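Local coordinates for protein putative oxidoreductase (Magnetospirillum magnetotacticum, PDB 3C1A) that is a putative oxidoreductase that probably binds a nicotinamide adenine dinucleotide cofactor through its Rossmann fold, its substrate being unknown, at residues A[120-132]-A[287-301]. Numbering follows the deposited sequence.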
# COMPACT_ATOMS: atom_id res chain seq x y z
N GLY A 120 -11.89 18.40 6.82
CA GLY A 120 -11.77 17.39 7.89
C GLY A 120 -12.10 15.94 7.56
O GLY A 120 -12.15 15.11 8.48
N VAL A 121 -12.29 15.60 6.29
CA VAL A 121 -12.69 14.24 5.87
C VAL A 121 -11.55 13.23 6.06
O VAL A 121 -10.40 13.51 5.74
CB VAL A 121 -13.26 14.21 4.40
CG1 VAL A 121 -13.30 12.86 3.83
CG2 VAL A 121 -14.63 14.95 4.27
N MSE A 122 -11.86 12.06 6.59
CA MSE A 122 -10.86 11.03 6.82
C MSE A 122 -10.46 10.38 5.47
O MSE A 122 -11.32 9.94 4.72
CB MSE A 122 -11.41 10.00 7.80
CG MSE A 122 -10.38 9.09 8.26
SE MSE A 122 -11.28 7.71 9.29
CE MSE A 122 -11.89 6.48 7.97
N VAL A 123 -9.15 10.39 5.14
CA VAL A 123 -8.61 9.75 3.93
C VAL A 123 -7.46 8.84 4.33
O VAL A 123 -6.48 9.30 4.92
CB VAL A 123 -8.16 10.80 2.84
CG1 VAL A 123 -7.54 10.12 1.56
CG2 VAL A 123 -9.35 11.68 2.51
N TRP A 124 -7.62 7.54 4.07
CA TRP A 124 -6.57 6.58 4.30
C TRP A 124 -6.07 6.13 2.96
O TRP A 124 -6.84 6.06 2.00
CB TRP A 124 -7.11 5.36 5.06
CG TRP A 124 -7.45 5.57 6.51
CD1 TRP A 124 -7.63 6.74 7.16
CD2 TRP A 124 -7.67 4.54 7.48
NE1 TRP A 124 -7.95 6.52 8.49
CE2 TRP A 124 -7.96 5.18 8.72
CE3 TRP A 124 -7.63 3.16 7.45
CZ2 TRP A 124 -8.22 4.47 9.89
CZ3 TRP A 124 -7.91 2.46 8.62
CH2 TRP A 124 -8.19 3.12 9.81
N VAL A 125 -4.76 5.83 2.87
CA VAL A 125 -4.23 5.20 1.69
C VAL A 125 -3.96 3.70 1.97
O VAL A 125 -3.41 3.34 3.01
CB VAL A 125 -2.99 5.89 1.18
CG1 VAL A 125 -2.43 5.14 -0.03
CG2 VAL A 125 -3.32 7.37 0.87
N GLU A 126 -4.37 2.85 1.04
CA GLU A 126 -4.26 1.39 1.20
C GLU A 126 -2.85 0.88 0.85
O GLU A 126 -2.61 0.38 -0.25
CB GLU A 126 -5.32 0.64 0.37
CG GLU A 126 -5.76 -0.71 1.00
CD GLU A 126 -4.90 -1.91 0.58
OE1 GLU A 126 -4.83 -2.20 -0.65
OE2 GLU A 126 -4.34 -2.60 1.47
N HIS A 127 -1.95 1.02 1.80
CA HIS A 127 -0.57 0.52 1.70
C HIS A 127 -0.62 -0.76 2.49
O HIS A 127 -0.58 -0.77 3.72
CB HIS A 127 0.43 1.46 2.34
CG HIS A 127 0.64 2.76 1.62
ND1 HIS A 127 0.41 3.97 2.22
CD2 HIS A 127 1.10 3.04 0.37
CE1 HIS A 127 0.69 4.95 1.37
NE2 HIS A 127 1.09 4.41 0.23
N THR A 128 -0.74 -1.84 1.79
CA THR A 128 -1.16 -3.09 2.43
C THR A 128 -0.22 -3.53 3.57
O THR A 128 -0.66 -4.13 4.54
CB THR A 128 -1.24 -4.17 1.37
OG1 THR A 128 -2.00 -3.65 0.27
CG2 THR A 128 -1.92 -5.42 1.93
N GLN A 129 1.08 -3.27 3.43
CA GLN A 129 2.02 -3.76 4.44
C GLN A 129 1.76 -3.11 5.78
O GLN A 129 2.03 -3.70 6.81
CB GLN A 129 3.48 -3.48 4.06
CG GLN A 129 4.46 -4.28 4.97
CD GLN A 129 4.47 -5.72 4.59
OE1 GLN A 129 3.80 -6.55 5.22
NE2 GLN A 129 5.19 -6.03 3.52
N LEU A 130 1.28 -1.89 5.76
CA LEU A 130 1.07 -1.18 7.00
C LEU A 130 -0.14 -1.70 7.78
O LEU A 130 -0.38 -1.24 8.88
CB LEU A 130 0.93 0.31 6.72
CG LEU A 130 2.10 0.94 5.99
CD1 LEU A 130 1.86 2.42 5.91
CD2 LEU A 130 3.40 0.67 6.71
N PHE A 131 -0.90 -2.64 7.19
CA PHE A 131 -2.02 -3.32 7.82
C PHE A 131 -1.72 -4.81 8.00
O PHE A 131 -2.62 -5.59 8.26
CB PHE A 131 -3.28 -3.16 6.93
CG PHE A 131 -3.74 -1.75 6.78
CD1 PHE A 131 -4.50 -1.14 7.78
CD2 PHE A 131 -3.40 -1.00 5.66
CE1 PHE A 131 -4.95 0.17 7.64
CE2 PHE A 131 -3.86 0.31 5.52
CZ PHE A 131 -4.61 0.89 6.52
N ASN A 132 -0.47 -5.21 7.81
CA ASN A 132 -0.08 -6.61 7.92
C ASN A 132 0.31 -6.91 9.36
O ASN A 132 1.19 -6.24 9.91
CB ASN A 132 1.10 -6.85 6.97
CG ASN A 132 1.56 -8.29 6.95
OD1 ASN A 132 1.12 -9.12 7.76
ND2 ASN A 132 2.48 -8.60 6.05
N PHE A 287 -10.58 0.41 8.62
CA PHE A 287 -11.10 1.59 7.92
C PHE A 287 -12.59 1.71 8.21
O PHE A 287 -13.02 2.73 8.68
CB PHE A 287 -10.84 1.52 6.41
CG PHE A 287 -11.54 2.58 5.63
CD1 PHE A 287 -11.06 3.89 5.62
CD2 PHE A 287 -12.67 2.27 4.88
CE1 PHE A 287 -11.74 4.90 4.92
CE2 PHE A 287 -13.34 3.30 4.12
CZ PHE A 287 -12.91 4.57 4.16
N ALA A 288 -13.35 0.65 7.99
CA ALA A 288 -14.81 0.73 8.21
C ALA A 288 -15.08 1.12 9.66
O ALA A 288 -15.98 1.91 9.95
CB ALA A 288 -15.51 -0.56 7.82
N GLY A 289 -14.24 0.61 10.56
CA GLY A 289 -14.35 0.91 11.98
C GLY A 289 -14.04 2.33 12.41
O GLY A 289 -14.46 2.76 13.48
N ALA A 290 -13.31 3.06 11.58
CA ALA A 290 -12.96 4.42 11.89
C ALA A 290 -13.91 5.44 11.25
O ALA A 290 -13.85 6.63 11.55
CB ALA A 290 -11.53 4.64 11.51
N VAL A 291 -14.83 4.99 10.39
CA VAL A 291 -15.59 5.93 9.56
C VAL A 291 -16.40 6.88 10.47
O VAL A 291 -16.39 8.08 10.27
CB VAL A 291 -16.49 5.17 8.49
CG1 VAL A 291 -17.59 6.09 7.95
CG2 VAL A 291 -15.62 4.62 7.33
N ARG A 292 -17.09 6.30 11.44
CA ARG A 292 -17.97 7.04 12.33
C ARG A 292 -17.25 7.61 13.55
O ARG A 292 -17.85 8.34 14.33
CB ARG A 292 -19.10 6.14 12.81
CG ARG A 292 -19.93 5.55 11.69
CD ARG A 292 -20.97 4.63 12.21
NE ARG A 292 -21.80 4.18 11.11
CZ ARG A 292 -22.60 3.13 11.12
NH1 ARG A 292 -22.72 2.37 12.20
NH2 ARG A 292 -23.30 2.85 10.04
N GLN A 293 -15.97 7.29 13.71
CA GLN A 293 -15.14 7.85 14.76
C GLN A 293 -13.75 8.03 14.19
O GLN A 293 -12.85 7.22 14.45
CB GLN A 293 -15.12 6.94 15.98
CG GLN A 293 -14.39 7.57 17.15
CD GLN A 293 -14.55 6.79 18.44
OE1 GLN A 293 -13.58 6.23 18.97
NE2 GLN A 293 -15.77 6.75 18.97
N PRO A 294 -13.58 9.07 13.37
CA PRO A 294 -12.38 9.14 12.57
C PRO A 294 -11.09 9.25 13.35
O PRO A 294 -11.08 9.78 14.45
CB PRO A 294 -12.59 10.39 11.71
CG PRO A 294 -14.06 10.69 11.78
CD PRO A 294 -14.47 10.23 13.12
N GLU A 295 -10.02 8.73 12.74
CA GLU A 295 -8.65 8.84 13.23
C GLU A 295 -7.67 8.73 12.05
O GLU A 295 -8.05 8.34 10.94
CB GLU A 295 -8.35 7.74 14.23
CG GLU A 295 -8.48 6.37 13.67
CD GLU A 295 -8.17 5.32 14.69
OE1 GLU A 295 -6.96 5.10 14.95
OE2 GLU A 295 -9.11 4.73 15.25
N PRO A 296 -6.42 9.12 12.28
CA PRO A 296 -5.49 9.08 11.16
C PRO A 296 -5.18 7.66 10.73
O PRO A 296 -5.05 7.42 9.53
CB PRO A 296 -4.25 9.83 11.68
CG PRO A 296 -4.70 10.53 12.92
CD PRO A 296 -5.78 9.66 13.50
N GLY A 297 -5.11 6.72 11.68
CA GLY A 297 -4.83 5.31 11.40
C GLY A 297 -3.40 5.04 10.94
O GLY A 297 -2.60 5.99 10.86
N PRO A 298 -3.09 3.78 10.60
CA PRO A 298 -1.69 3.39 10.32
C PRO A 298 -1.13 3.83 8.97
O PRO A 298 0.11 3.83 8.77
CB PRO A 298 -1.71 1.87 10.40
CG PRO A 298 -3.11 1.46 10.16
CD PRO A 298 -4.02 2.64 10.48
N SER A 299 -2.02 4.21 8.06
CA SER A 299 -1.62 4.61 6.72
C SER A 299 -2.38 5.85 6.27
O SER A 299 -3.22 5.78 5.36
CB SER A 299 -1.87 3.43 5.78
OG SER A 299 -1.29 3.65 4.51
N PRO A 300 -2.09 7.01 6.89
CA PRO A 300 -2.79 8.23 6.57
C PRO A 300 -2.46 8.83 5.22
O PRO A 300 -1.44 8.53 4.60
CB PRO A 300 -2.31 9.20 7.67
CG PRO A 300 -0.98 8.73 8.01
CD PRO A 300 -1.10 7.24 7.97
N LEU A 301 -3.33 9.72 4.81
CA LEU A 301 -3.14 10.50 3.62
C LEU A 301 -1.75 11.17 3.55
O LEU A 301 -1.13 11.24 2.47
CB LEU A 301 -4.22 11.58 3.58
CG LEU A 301 -4.18 12.53 2.39
CD1 LEU A 301 -4.11 11.79 1.07
CD2 LEU A 301 -5.41 13.39 2.50
O HOH W 1 -5.52 10.10 7.42
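The indole of Trp124 lies between two parts of segment 287-301: Gly297 CA stands 3.7 Å above one face, toward the rim; Phe287 CD1 lies over the opposite face, also toward the rim, joined there by Met122 CE from the strand's own side. Phe287 turns its edge to the five-membered ring, with planes at 68° and centroids 5.7 Å apart, a T-shaped stack. NE1 of Trp124 donates to Glu295 O at 3.1 Å, nearly in the ring plane and nearly straight (160° at the hydrogen), which helps hold the ring's rotation. A leucine in place of Trp124 would probably leave Glu295 O without this donor and open a gap between Gly297 and Phe287. Gly297, at positive phi, brings its CA to 3.8 Å from Trp124 CZ2.

Selenomethionine Met122 bends at chi3 (83°), which carries CE to Phe287 CE1 at 3.4 Å while SE rests against Ala290 and Pro294. Further along, Ser299 OG joins two groups: it donates to Val125 O at 2.6 Å and accepts from His127 ND1 at 2.9 Å, tilted from the imidazole plane. Val125 O also accepts from His127 N, on the same face of its carbonyl plane. Val125 N in turn donates to Ser299 O, forming with the weak bond from Leu301 N to Val123 O a single bridge of Trp124 to Pro300. Beyond it, Pro298 CG reaches Phe131 CE1 at 3.4 Å.

Strand 123-126 also pairs with Val96 and Val98 of strand 95-99, and Phe287 touches Leu13 of strand 11-17. The returning chain thus runs beside the outermost strand of a six-stranded parallel sheet in the order 3-2-1-4-5-6, that of a Rossmann fold.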